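Local coordinates for protein putative esterase (Uncultured bacterium, PDB 7C4D) that probably hydrolyses carboxylic ester bonds, as a bacterial carboxylesterase of the alpha/beta hydrolase fold, at residues 42-46 against 263-268; 52-56 against 81-87; 100-104 against 202-207; 221-227 against 250-255. One frame throughout, in Å; residues are numbered along the deposited sequence.

In the fold
The four contacts join elements around the central sheet of an alpha/beta hydrolase. Interactions 1 and 2 meet at strand 51-55, where A43 CB lies 3.9 Å from L54 CD2. Their centres are about 19 Å apart. Interaction 4 holds H253, probably the catalytic histidine with S96 and D120, and adjoins interaction 1 through F263 CD2 and L255 CG, 4.2 Å apart. Interaction 3 joins the helix behind S96 to the end of the helical insertion; its nearest atoms are about 6 Å from those of interaction 4, and the side chain of M203 is about 4 Å from the bound acetate. Interaction 2 is remote from that site, its centre about 28 Å from that of interaction 4, across the middle of the chain.

Interaction 1 (42-46 against 263-268); sequences IANEL and FIQKTL
I264 is the main bump of this interface, and the side of helix 42-46 lined by I42, E45 and L46 is the hollow that takes it. Its two branches spread apart: CD1 slides past I42 in the opposite direction, 3.8 Å from I42 CG1, while CG2 turns toward E45 and L46. A beta-branched isoleucine suits the place because one residue fills both halves of the groove. E45 rims it on the solvent side. Its extended chain crosses I264 at about a right angle, with OE1 3.7 Å from I264 CG2, so CB and the carboxylate group together lie against the bump at the exposed edge of the contact.

Both helices, 40-46 and 260-270, lie on one face of the central sheet, as the first and last helices of the alpha/beta hydrolase fold do; L46, F263 and T267 all reach I93 of strand 90-95. The segments run at 40° to each other with their axes 10.6 Å apart.

L46 returns the fit in the other direction. Its forked end enters the dip between T267 and L268, with CD2 3.9 Å from T267 CG2 and 3.8 Å from L268 CD2. T267 can offer a methyl there because its hydroxyl sits beside the backbone N (chi1 -63°) and OG1 bonds to F263 O at 2.9 Å. T267 N reaches the same oxygen from the opposite face of the carbonyl plane. Near helix 255-258, where both I42 and F263 touch H256, I42 CD1 comes obliquely to F263, 4.0 Å from CD1 of that ring, which W39 meets edge-to-face.

Interaction 2 (52-56 against 81-87); sequences VYLID and FIKSQNL
Strand 52-55 passes beneath the last turn of a helix and the loop after it, the CA atoms of I55 and F81 coming within 9.0 Å, and its alternation turns Y53 and I55 to the helix. F81 is the hub. A chi1 of 173° sets the ring opposite the backbone nitrogen and lowers it toward the strand, where it takes I55 CD1 almost centrally on one face, a tight CH-pi contact 3.3 Å from that methyl to the ring centroid. Q85 CG, four residues on and just past the helix, lies over the opposite face, offset toward the rim. The F81 edge meets the face of Y53 in an offset edge-to-face pair, with centroids 5.6 Å apart and planes at 74°; Y53 CD2 lies 3.5 Å from F81 CZ. L87 CD1 lies over a face of the Y53 ring, 4.1 Å from CE1. A leucine suits this spot because its methyls can rest on a ring. L87 is brought back by a Schellman motif, in which N86 takes positive phi and L87 N bonds to I82 O at 3.1 Å. Since L54 points away and touches A43 on helix 40-46, the strand is covered on both sides: the layered alpha/beta/alpha arrangement of the alpha/beta hydrolase fold.

Interaction 3 (100-104 against 202-207); sequences KTAMW and IMSGIT
K100 supplies the polar part of the contact, NZ donating to the backbone oxygen of S204 at 3.1 Å. Its chain is extended beyond CG, which carries the ammonium out from the helix to the opposite segment. The donor stands well above the carbonyl plane, 56° out of it, and the C=O...N angle is 124°. The buried NZ has a second acceptor in G124 O, while I202 O and M203 O lie near without bonding; a lysine, long and able to give several protons, suits such a cluster of carbonyls, which would probably favour its charged form. Helix 97-108 follows S96 of the presumed nucleophile elbow, whereas 202-207 closes the helical insertion between strands 113-119 and 217-222, so the contact joins the cap region to the core of the alpha/beta hydrolase.

The apolar part centres on I206, modelled, like W104, in two conformers; what follows holds for one of each. The branched isoleucine can lay one methyl on the broad indole and send its other branch to methionine's flexible chain. It crosses M103 at about a right angle, its CD1 near CB, SD and CE. Its CG2 makes a CH-pi contact over the five-membered ring of W104, 4.2 Å from the centroid and 25° off the normal.

Interaction 4 (221-227 against 250-255); sequences KGELSDY and GAGHWL. With ACT (acetate ion), chain D.
The loop carrying the probable catalytic histidine of this alpha/beta hydrolase is held against the turn after strand 217-222, and its key residue, H253, stacks on Y227. The two rings lie face to face, centroids 3.6 Å apart and planes at 17°, with H253 ND1 over the centre of the tyrosine ring. A flat aromatic suits this place because it limits the tilt of the imidazole without using its nitrogens: ND1 bonds to D120 OD2, and NE2 reaches weakly, at 3.5 Å, to an oxygen of the acetate ion, which L32 N and M97 N also bind, in a site consistent with an oxyanion hole.

S225 is a second-shell support. Its OG accepts from Y227 N at 3.2 Å, an ST turn, and also bonds to D120 OD2, tying Y227 and the presumed triad acid together. The backbones are joined by L224 N to A251 O, 2.8 Å and 159° at the hydrogen. E223, its extended side chain starting anti to the backbone N (chi1 -172°), brings OE1 to G250 N at 2.7 Å, on the anti side of the carboxylate and somewhat out of its plane. L224 CD1 lies over the G250 peptide. G222, with no side chain, lets its CA come to 3.4 Å from G252 O in a C-H...O contact. L255 CD1 packs beside G222 N.

Strand 217-222 is paired with the outermost strand 244-248; from there the loop passes W254, at the N-cap, into helix 255-258, while Y227 also touches N132 and H136 of helix 131-144.

Interaction 1 (42-46 against 263-268)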
loop_
_atom_site.group_PDB
_atom_site.type_symbol
_atom_site.label_atom_id
_atom_site.label_comp_id
_atom_site.label_asym_id
_atom_site.label_seq_id
_atom_site.Cartn_x
_atom_site.Cartn_y
_atom_site.Cartn_z
ATOM N N ILE A 42 -3.518 -12.441 -5.690
ATOM C CA ILE A 42 -2.578 -12.033 -6.728
ATOM C C ILE A 42 -1.231 -12.768 -6.604
ATOM O O ILE A 42 -0.683 -13.237 -7.609
ATOM C CB ILE A 42 -2.497 -10.496 -6.868
ATOM C CG1 ILE A 42 -3.681 -10.013 -7.698
ATOM C CG2 ILE A 42 -1.139 -9.998 -7.446
ATOM C CD1 ILE A 42 -4.161 -8.678 -7.301
ATOM N N ALA A 43 -0.752 -12.968 -5.368
ATOM C CA ALA A 43 0.488 -13.669 -5.098
ATOM C C ALA A 43 0.343 -15.146 -5.444
ATOM O O ALA A 43 1.348 -15.859 -5.531
ATOM C CB ALA A 43 0.823 -13.582 -3.637
ATOM N N ASN A 44 -0.918 -15.604 -5.461
ATOM C CA ASN A 44 -1.222 -16.982 -5.820
ATOM C C ASN A 44 -0.810 -17.252 -7.262
ATOM O O ASN A 44 -0.139 -18.223 -7.462
ATOM C CB ASN A 44 -2.645 -17.437 -5.492
ATOM C CG ASN A 44 -2.729 -18.051 -4.103
ATOM O OD1 ASN A 44 -1.715 -18.447 -3.508
ATOM N ND2 ASN A 44 -3.937 -18.104 -3.560
ATOM N N GLU A 45 -1.162 -16.379 -8.211
ATOM C CA GLU A 45 -0.640 -16.421 -9.568
ATOM C C GLU A 45 0.849 -16.068 -9.680
ATOM O O GLU A 45 1.596 -16.843 -10.289
ATOM C CB GLU A 45 -1.584 -15.687 -10.510
ATOM C CG GLU A 45 -2.887 -16.449 -10.607
ATOM C CD GLU A 45 -3.911 -15.921 -11.583
ATOM O OE1 GLU A 45 -3.536 -15.565 -12.724
ATOM O OE2 GLU A 45 -5.090 -15.879 -11.207
ATOM N N LEU A 46 1.292 -14.950 -9.063
ATOM C CA LEU A 46 2.656 -14.448 -9.239
ATOM C C LEU A 46 3.720 -15.413 -8.710
ATOM O O LEU A 46 4.828 -15.415 -9.215
ATOM C CB LEU A 46 2.819 -13.019 -8.706
ATOM C CG LEU A 46 1.893 -11.930 -9.296
ATOM C CD1 LEU A 46 2.216 -10.562 -8.700
ATOM C CD2 LEU A 46 2.052 -11.834 -10.803
ATOM N N PHE A 263 -4.916 -7.290 -13.427
ATOM C CA PHE A 263 -3.784 -6.799 -12.667
ATOM C C PHE A 263 -2.575 -7.685 -12.965
ATOM O O PHE A 263 -1.486 -7.206 -13.241
ATOM C CB PHE A 263 -4.104 -6.702 -11.173
ATOM C CG PHE A 263 -3.034 -5.975 -10.395
ATOM C CD1 PHE A 263 -1.910 -6.639 -9.928
ATOM C CD2 PHE A 263 -3.138 -4.617 -10.144
ATOM C CE1 PHE A 263 -0.899 -5.963 -9.248
ATOM C CE2 PHE A 263 -2.143 -3.949 -9.435
ATOM C CZ PHE A 263 -1.009 -4.608 -9.021
ATOM N N ILE A 264 -2.807 -8.989 -12.959
ATOM C CA ILE A 264 -1.766 -9.981 -13.149
ATOM C C ILE A 264 -1.215 -9.906 -14.572
ATOM O O ILE A 264 -0.015 -10.045 -14.801
ATOM C CB ILE A 264 -2.356 -11.351 -12.751
ATOM C CG1 ILE A 264 -2.457 -11.432 -11.227
ATOM C CG2 ILE A 264 -1.549 -12.525 -13.297
ATOM C CD1 ILE A 264 -3.544 -12.333 -10.722
ATOM N N GLN A 265 -2.112 -9.663 -15.525
ATOM C CA GLN A 265 -1.766 -9.568 -16.925
ATOM C C GLN A 265 -0.742 -8.459 -17.124
ATOM O O GLN A 265 0.319 -8.719 -17.674
ATOM C CB GLN A 265 -3.066 -9.449 -17.722
ATOM C CG GLN A 265 -3.057 -8.632 -19.003
ATOM C CD GLN A 265 -4.486 -8.497 -19.493
ATOM O OE1 GLN A 265 -5.286 -9.428 -19.392
ATOM N NE2 GLN A 265 -4.839 -7.324 -19.994
ATOM N N LYS A 266 -1.078 -7.234 -16.691
ATOM C CA LYS A 266 -0.221 -6.071 -16.881
ATOM C C LYS A 266 1.119 -6.191 -16.143
ATOM O O LYS A 266 2.128 -5.755 -16.679
ATOM C CB LYS A 266 -0.962 -4.817 -16.446
ATOM C CG LYS A 266 -2.220 -4.551 -17.247
ATOM C CD LYS A 266 -2.029 -4.646 -18.734
ATOM C CE LYS A 266 -3.228 -4.107 -19.488
ATOM N NZ LYS A 266 -3.072 -4.340 -20.943
ATOM N N THR A 267 1.105 -6.800 -14.954
ATOM C CA THR A 267 2.267 -7.090 -14.123
ATOM C C THR A 267 3.182 -8.083 -14.849
ATOM O O THR A 267 4.393 -7.865 -14.915
ATOM C CB THR A 267 1.809 -7.619 -12.748
ATOM O OG1 THR A 267 1.058 -6.608 -12.070
ATOM C CG2 THR A 267 2.909 -8.179 -11.862
ATOM N N LEU A 268 2.622 -9.180 -15.398
ATOM C CA LEU A 268 3.454 -10.217 -16.023
ATOM C C LEU A 268 3.989 -9.780 -17.375
ATOM O O LEU A 268 5.035 -10.253 -17.793
ATOM C CB LEU A 268 2.736 -11.571 -16.120
ATOM C CG LEU A 268 2.564 -12.302 -14.771
ATOM C CD1 LEU A 268 1.705 -13.573 -14.879
ATOM C CD2 LEU A 268 3.895 -12.614 -14.088
#

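Interaction 2 (52-56 against 81-87)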
loop_
_atom_site.group_PDB
_atom_site.type_symbol
_atom_site.label_atom_id
_atom_site.label_comp_id
_atom_site.label_asym_id
_atom_site.label_seq_id
_atom_site.Cartn_x
_atom_site.Cartn_y
_atom_site.Cartn_z
ATOM N N VAL A 52 7.695 -14.343 -4.041
ATOM C CA VAL A 52 6.886 -13.218 -3.633
ATOM C C VAL A 52 6.916 -13.058 -2.111
ATOM O O VAL A 52 6.603 -14.002 -1.375
ATOM C CB VAL A 52 5.440 -13.381 -4.125
ATOM C CG1 VAL A 52 4.621 -12.143 -3.786
ATOM C CG2 VAL A 52 5.367 -13.707 -5.622
ATOM N N TYR A 53 7.237 -11.833 -1.664
ATOM C CA TYR A 53 7.205 -11.452 -0.251
ATOM C C TYR A 53 6.035 -10.506 0.012
ATOM O O TYR A 53 5.945 -9.432 -0.596
ATOM C CB TYR A 53 8.514 -10.782 0.154
ATOM C CG TYR A 53 9.710 -11.691 0.102
ATOM C CD1 TYR A 53 10.374 -11.914 -1.090
ATOM C CD2 TYR A 53 10.168 -12.341 1.240
ATOM C CE1 TYR A 53 11.462 -12.760 -1.151
ATOM C CE2 TYR A 53 11.260 -13.183 1.207
ATOM C CZ TYR A 53 11.910 -13.383 0.001
ATOM O OH TYR A 53 13.012 -14.177 -0.062
ATOM N N LEU A 54 5.084 -10.973 0.831
ATOM C CA LEU A 54 3.929 -10.177 1.222
ATOM C C LEU A 54 4.254 -9.580 2.587
ATOM O O LEU A 54 4.274 -10.296 3.597
ATOM C CB LEU A 54 2.687 -11.060 1.320
ATOM C CG LEU A 54 2.282 -11.864 0.083
ATOM C CD1 LEU A 54 1.067 -12.689 0.418
ATOM C CD2 LEU A 54 1.936 -10.937 -1.066
ATOM N N ILE A 55 4.565 -8.281 2.565
ATOM C CA ILE A 55 5.076 -7.542 3.714
ATOM C C ILE A 55 3.905 -6.791 4.342
ATOM O O ILE A 55 3.018 -6.308 3.621
ATOM C CB ILE A 55 6.192 -6.599 3.227
ATOM C CG1 ILE A 55 7.516 -7.343 3.014
ATOM C CG2 ILE A 55 6.353 -5.396 4.132
ATOM C CD1 ILE A 55 8.175 -7.691 4.272
ATOM N N ASP A 56 3.851 -6.803 5.686
ATOM C CA ASP A 56 2.958 -5.943 6.462
ATOM C C ASP A 56 3.808 -4.723 6.829
ATOM O O ASP A 56 4.911 -4.876 7.329
ATOM C CB ASP A 56 2.424 -6.640 7.723
ATOM C CG ASP A 56 1.383 -7.738 7.507
ATOM O OD1 ASP A 56 0.918 -7.903 6.384
ATOM O OD2 ASP A 56 0.995 -8.386 8.475
ATOM N N PHE A 81 14.436 -4.814 5.744
ATOM C CA PHE A 81 13.859 -6.090 5.336
ATOM C C PHE A 81 14.667 -6.758 4.222
ATOM O O PHE A 81 14.965 -7.960 4.281
ATOM C CB PHE A 81 12.365 -5.972 5.019
ATOM C CG PHE A 81 11.805 -7.240 4.438
ATOM C CD1 PHE A 81 11.377 -8.270 5.254
ATOM C CD2 PHE A 81 11.813 -7.442 3.070
ATOM C CE1 PHE A 81 10.903 -9.453 4.705
ATOM C CE2 PHE A 81 11.332 -8.622 2.523
ATOM C CZ PHE A 81 10.866 -9.628 3.340
ATOM N N ILE A 82 15.035 -5.968 3.208
ATOM C CA ILE A 82 15.782 -6.469 2.070
ATOM C C ILE A 82 17.173 -6.944 2.518
ATOM O O ILE A 82 17.654 -7.988 2.058
ATOM C CB ILE A 82 15.755 -5.392 0.954
ATOM C CG1 ILE A 82 14.360 -5.383 0.291
ATOM C CG2 ILE A 82 16.850 -5.625 -0.059
ATOM C CD1 ILE A 82 13.982 -4.126 -0.450
ATOM N N LYS A 83 17.774 -6.226 3.490
ATOM C CA LYS A 83 19.058 -6.608 4.074
ATOM C C LYS A 83 18.929 -7.944 4.795
ATOM O O LYS A 83 19.675 -8.873 4.505
ATOM C CB LYS A 83 19.579 -5.599 5.108
ATOM C CG LYS A 83 20.078 -4.274 4.559
ATOM C CD LYS A 83 20.259 -3.234 5.648
ATOM C CE LYS A 83 20.966 -1.986 5.161
ATOM N NZ LYS A 83 21.118 -1.003 6.258
ATOM N N SER A 84 17.969 -8.031 5.732
ATOM C CA SER A 84 17.839 -9.202 6.594
ATOM C C SER A 84 17.442 -10.481 5.842
ATOM O O SER A 84 17.482 -11.547 6.432
ATOM C CB SER A 84 16.932 -8.955 7.758
ATOM O OG SER A 84 15.570 -8.936 7.365
ATOM N N GLN A 85 17.082 -10.388 4.552
ATOM C CA GLN A 85 16.681 -11.532 3.748
ATOM C C GLN A 85 17.748 -11.796 2.685
ATOM O O GLN A 85 17.588 -12.699 1.878
ATOM C CB GLN A 85 15.349 -11.254 3.029
ATOM C CG GLN A 85 14.131 -11.223 3.934
ATOM C CD GLN A 85 13.937 -12.559 4.598
ATOM O OE1 GLN A 85 13.756 -12.633 5.807
ATOM N NE2 GLN A 85 13.993 -13.628 3.813
ATOM N N ASN A 86 18.803 -10.968 2.657
ATOM C CA ASN A 86 19.932 -11.111 1.742
ATOM C C ASN A 86 19.545 -10.998 0.274
ATOM O O ASN A 86 20.116 -11.693 -0.553
ATOM C CB ASN A 86 20.731 -12.396 1.963
ATOM C CG ASN A 86 21.531 -12.333 3.239
ATOM O OD1 ASN A 86 21.263 -13.079 4.171
ATOM N ND2 ASN A 86 22.475 -11.411 3.303
ATOM N N LEU A 87 18.638 -10.070 -0.052
ATOM C CA LEU A 87 18.203 -9.905 -1.427
ATOM C C LEU A 87 19.077 -8.823 -2.057
ATOM O O LEU A 87 19.238 -7.744 -1.489
ATOM C CB LEU A 87 16.703 -9.570 -1.466
ATOM C CG LEU A 87 15.784 -10.510 -0.674
ATOM C CD1 LEU A 87 14.368 -9.956 -0.536
ATOM C CD2 LEU A 87 15.773 -11.919 -1.248
#

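Interaction 3 (100-104 against 202-207)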
loop_
_atom_site.group_PDB
_atom_site.type_symbol
_atom_site.label_atom_id
_atom_site.label_comp_id
_atom_site.label_asym_id
_atom_site.label_seq_id
_atom_site.Cartn_x
_atom_site.Cartn_y
_atom_site.Cartn_z
ATOM N N LYS A 100 4.122 4.908 -2.647
ATOM C CA LYS A 100 5.013 6.017 -2.300
ATOM C C LYS A 100 6.251 5.519 -1.577
ATOM O O LYS A 100 7.359 5.987 -1.847
ATOM C CB LYS A 100 4.299 7.085 -1.475
ATOM C CG LYS A 100 3.919 8.308 -2.292
ATOM C CD LYS A 100 2.911 9.213 -1.627
ATOM C CE LYS A 100 2.348 10.191 -2.634
ATOM N NZ LYS A 100 1.359 11.097 -2.039
ATOM N N THR A 101 6.068 4.579 -0.637
ATOM C CA THR A 101 7.220 3.964 0.022
ATOM C C THR A 101 8.155 3.386 -1.030
ATOM O O THR A 101 9.369 3.552 -0.961
ATOM C CB THR A 101 6.746 2.888 1.014
ATOM O OG1 THR A 101 5.920 3.489 2.005
ATOM C CG2 THR A 101 7.836 2.105 1.701
ATOM N N ALA A 102 7.564 2.722 -2.035
ATOM C CA ALA A 102 8.377 2.029 -3.021
ATOM C C ALA A 102 9.137 3.051 -3.870
ATOM O O ALA A 102 10.314 2.869 -4.131
ATOM C CB ALA A 102 7.494 1.110 -3.850
ATOM N N MET A 103 8.460 4.133 -4.272
ATOM C CA MET A 103 9.098 5.200 -5.030
ATOM C C MET A 103 10.217 5.870 -4.215
ATOM O O MET A 103 11.318 6.028 -4.752
ATOM C CB MET A 103 8.059 6.218 -5.491
ATOM C CG MET A 103 7.244 5.738 -6.648
ATOM S SD MET A 103 6.233 7.058 -7.323
ATOM C CE MET A 103 4.848 7.104 -6.178
ATOM N N TRP A 104 9.962 6.162 -2.915
ATOM C CA TRP A 104 10.979 6.694 -2.000
ATOM C C TRP A 104 12.187 5.770 -1.964
ATOM O O TRP A 104 13.301 6.216 -2.225
ATOM C CB TRP A 104 10.426 6.887 -0.578
ATOM C CG TRP A 104 9.947 8.275 -0.300
ATOM C CD1 TRP A 104 8.782 8.843 -0.723
ATOM C CD2 TRP A 104 10.638 9.284 0.459
ATOM N NE1 TRP A 104 8.690 10.133 -0.274
ATOM C CE2 TRP A 104 9.814 10.432 0.456
ATOM C CE3 TRP A 104 11.853 9.322 1.155
ATOM C CZ2 TRP A 104 10.182 11.610 1.114
ATOM C CZ3 TRP A 104 12.213 10.486 1.801
ATOM C CH2 TRP A 104 11.390 11.615 1.778
ATOM N N ILE A 202 1.579 11.188 5.023
ATOM C CA ILE A 202 1.105 10.100 4.189
ATOM C C ILE A 202 0.638 10.671 2.850
ATOM O O ILE A 202 0.808 10.014 1.817
ATOM C CB ILE A 202 0.024 9.296 4.939
ATOM C CG1 ILE A 202 0.622 8.441 6.060
ATOM C CG2 ILE A 202 -0.833 8.446 4.000
ATOM C CD1 ILE A 202 -0.450 7.781 6.913
ATOM N N MET A 203 0.128 11.922 2.872
ATOM C CA MET A 203 -0.450 12.550 1.679
ATOM C C MET A 203 0.550 13.462 0.958
ATOM O O MET A 203 0.208 14.011 -0.082
ATOM C CB MET A 203 -1.721 13.351 1.958
ATOM C CG MET A 203 -2.832 12.556 2.573
ATOM S SD MET A 203 -3.583 11.477 1.357
ATOM C CE MET A 203 -4.168 10.155 2.400
ATOM N N SER A 204 1.789 13.540 1.459
ATOM C CA SER A 204 2.812 14.445 0.967
ATOM C C SER A 204 3.485 13.901 -0.294
ATOM O O SER A 204 3.539 12.686 -0.512
ATOM C CB SER A 204 3.831 14.711 2.035
ATOM O OG SER A 204 4.707 13.609 2.124
ATOM N N GLY A 205 4.037 14.835 -1.085
ATOM C CA GLY A 205 4.674 14.569 -2.361
ATOM C C GLY A 205 6.127 14.183 -2.165
ATOM O O GLY A 205 6.704 14.514 -1.135
ATOM N N ILE A 206 6.697 13.471 -3.147
ATOM C CA ILE A 206 8.089 13.059 -3.070
ATOM C C ILE A 206 8.964 14.265 -3.400
ATOM O O ILE A 206 8.823 14.883 -4.451
ATOM C CB ILE A 206 8.388 11.837 -3.968
ATOM C CG1 ILE A 206 7.411 10.687 -3.710
ATOM C CG2 ILE A 206 9.824 11.379 -3.790
ATOM C CD1 ILE A 206 7.576 9.514 -4.647
ATOM N N THR A 207 9.850 14.605 -2.468
ATOM C CA THR A 207 10.790 15.696 -2.662
ATOM C C THR A 207 12.143 15.255 -2.125
ATOM O O THR A 207 12.216 14.350 -1.291
ATOM C CB THR A 207 10.294 17.028 -2.065
ATOM O OG1 THR A 207 9.276 16.798 -1.088
ATOM C CG2 THR A 207 9.765 18.009 -3.094
#

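Interaction 4 (221-227 against 250-255)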
loop_
_atom_site.group_PDB
_atom_site.type_symbol
_atom_site.label_atom_id
_atom_site.label_comp_id
_atom_site.label_asym_id
_atom_site.label_seq_id
_atom_site.Cartn_x
_atom_site.Cartn_y
_atom_site.Cartn_z
ATOM N N LYS A 221 -3.107 2.782 -13.328
ATOM C CA LYS A 221 -4.181 3.681 -12.956
ATOM C C LYS A 221 -5.515 2.940 -13.021
ATOM O O LYS A 221 -5.773 2.217 -13.970
ATOM C CB LYS A 221 -4.253 4.778 -14.017
ATOM C CG LYS A 221 -5.170 5.927 -13.641
ATOM C CD LYS A 221 -5.653 6.761 -14.797
ATOM C CE LYS A 221 -6.966 7.440 -14.472
ATOM N NZ LYS A 221 -7.550 8.005 -15.705
ATOM N N GLY A 222 -6.354 3.088 -11.995
ATOM C CA GLY A 222 -7.741 2.648 -12.112
ATOM C C GLY A 222 -8.549 3.653 -12.935
ATOM O O GLY A 222 -8.439 4.867 -12.729
ATOM N N GLU A 223 -9.321 3.162 -13.907
ATOM C CA GLU A 223 -10.121 4.025 -14.787
ATOM C C GLU A 223 -11.049 4.933 -13.973
ATOM O O GLU A 223 -11.143 6.117 -14.268
ATOM C CB GLU A 223 -10.960 3.180 -15.758
ATOM C CG GLU A 223 -11.682 3.980 -16.840
ATOM C CD GLU A 223 -12.919 3.336 -17.456
ATOM O OE1 GLU A 223 -13.027 2.090 -17.460
ATOM O OE2 GLU A 223 -13.794 4.088 -17.926
ATOM N N LEU A 224 -11.727 4.363 -12.959
ATOM C CA LEU A 224 -12.734 5.058 -12.164
ATOM C C LEU A 224 -12.126 5.707 -10.919
ATOM O O LEU A 224 -12.846 6.062 -10.000
ATOM C CB LEU A 224 -13.819 4.061 -11.752
ATOM C CG LEU A 224 -14.236 3.040 -12.811
ATOM C CD1 LEU A 224 -14.953 1.865 -12.180
ATOM C CD2 LEU A 224 -15.078 3.675 -13.912
ATOM N N SER A 225 -10.806 5.865 -10.887
ATOM C CA SER A 225 -10.138 6.559 -9.799
ATOM C C SER A 225 -9.417 7.795 -10.333
ATOM O O SER A 225 -9.040 7.858 -11.507
ATOM C CB SER A 225 -9.200 5.631 -9.081
ATOM O OG SER A 225 -8.172 6.349 -8.422
ATOM N N ASP A 226 -9.216 8.765 -9.438
ATOM C CA ASP A 226 -8.610 10.035 -9.782
ATOM C C ASP A 226 -7.356 10.275 -8.958
ATOM O O ASP A 226 -6.942 11.421 -8.842
ATOM C CB ASP A 226 -9.593 11.196 -9.617
ATOM C CG ASP A 226 -10.610 11.254 -10.742
ATOM O OD1 ASP A 226 -10.218 11.037 -11.907
ATOM O OD2 ASP A 226 -11.790 11.504 -10.443
ATOM N N TYR A 227 -6.720 9.201 -8.468
ATOM C CA TYR A 227 -5.437 9.351 -7.789
ATOM C C TYR A 227 -4.354 9.748 -8.778
ATOM O O TYR A 227 -3.446 10.487 -8.395
ATOM C CB TYR A 227 -5.038 8.098 -7.003
ATOM C CG TYR A 227 -5.809 7.911 -5.720
ATOM C CD1 TYR A 227 -7.182 7.742 -5.738
ATOM C CD2 TYR A 227 -5.160 7.860 -4.498
ATOM C CE1 TYR A 227 -7.899 7.565 -4.569
ATOM C CE2 TYR A 227 -5.860 7.694 -3.315
ATOM C CZ TYR A 227 -7.232 7.561 -3.357
ATOM O OH TYR A 227 -7.921 7.378 -2.210
ATOM N N GLY A 250 -12.546 -0.068 -15.845
ATOM C CA GLY A 250 -13.599 -0.454 -14.923
ATOM C C GLY A 250 -13.101 -0.738 -13.511
ATOM O O GLY A 250 -13.779 -1.433 -12.761
ATOM N N ALA A 251 -11.932 -0.188 -13.143
ATOM C CA ALA A 251 -11.465 -0.361 -11.780
ATOM C C ALA A 251 -11.211 0.990 -11.125
ATOM O O ALA A 251 -10.878 1.962 -11.804
ATOM C CB ALA A 251 -10.270 -1.269 -11.742
ATOM N N GLY A 252 -11.454 1.032 -9.803
ATOM C CA GLY A 252 -11.242 2.221 -8.988
ATOM C C GLY A 252 -9.856 2.215 -8.351
ATOM O O GLY A 252 -8.862 1.846 -8.979
ATOM N N HIS A 253 -9.813 2.568 -7.070
ATOM C CA HIS A 253 -8.559 2.704 -6.356
ATOM C C HIS A 253 -7.994 1.347 -5.916
ATOM O O HIS A 253 -6.778 1.199 -5.818
ATOM C CB HIS A 253 -8.707 3.760 -5.263
ATOM C CG HIS A 253 -7.445 3.975 -4.491
ATOM N ND1 HIS A 253 -6.313 4.532 -5.057
ATOM C CD2 HIS A 253 -7.121 3.679 -3.211
ATOM C CE1 HIS A 253 -5.353 4.590 -4.153
ATOM N NE2 HIS A 253 -5.823 4.082 -3.013
ATOM N N TRP A 254 -8.864 0.362 -5.644
ATOM C CA TRP A 254 -8.447 -0.984 -5.270
ATOM C C TRP A 254 -8.530 -1.877 -6.499
ATOM O O TRP A 254 -9.273 -2.842 -6.538
ATOM C CB TRP A 254 -9.263 -1.516 -4.078
ATOM C CG TRP A 254 -8.871 -0.887 -2.777
ATOM C CD1 TRP A 254 -8.006 -1.401 -1.857
ATOM C CD2 TRP A 254 -9.276 0.391 -2.263
ATOM N NE1 TRP A 254 -7.863 -0.547 -0.800
ATOM C CE2 TRP A 254 -8.620 0.567 -1.020
ATOM C CE3 TRP A 254 -10.132 1.405 -2.709
ATOM C CZ2 TRP A 254 -8.778 1.718 -0.238
ATOM C CZ3 TRP A 254 -10.301 2.534 -1.932
ATOM C CH2 TRP A 254 -9.635 2.688 -0.711
ATOM N N LEU A 255 -7.757 -1.512 -7.525
ATOM C CA LEU A 255 -7.863 -2.129 -8.837
ATOM C C LEU A 255 -7.442 -3.606 -8.824
ATOM O O LEU A 255 -7.883 -4.400 -9.657
ATOM C CB LEU A 255 -7.108 -1.270 -9.867
ATOM C CG LEU A 255 -5.582 -1.222 -9.781
ATOM C CD1 LEU A 255 -5.048 -0.313 -10.873
ATOM C CD2 LEU A 255 -5.075 -0.754 -8.415
HETATM C C ACT D . -3.708 4.691 0.807
HETATM O O ACT D . -4.802 4.352 0.299
HETATM O OXT ACT D . -2.747 3.906 0.942
HETATM C CH3 ACT D . -3.485 6.146 1.287
#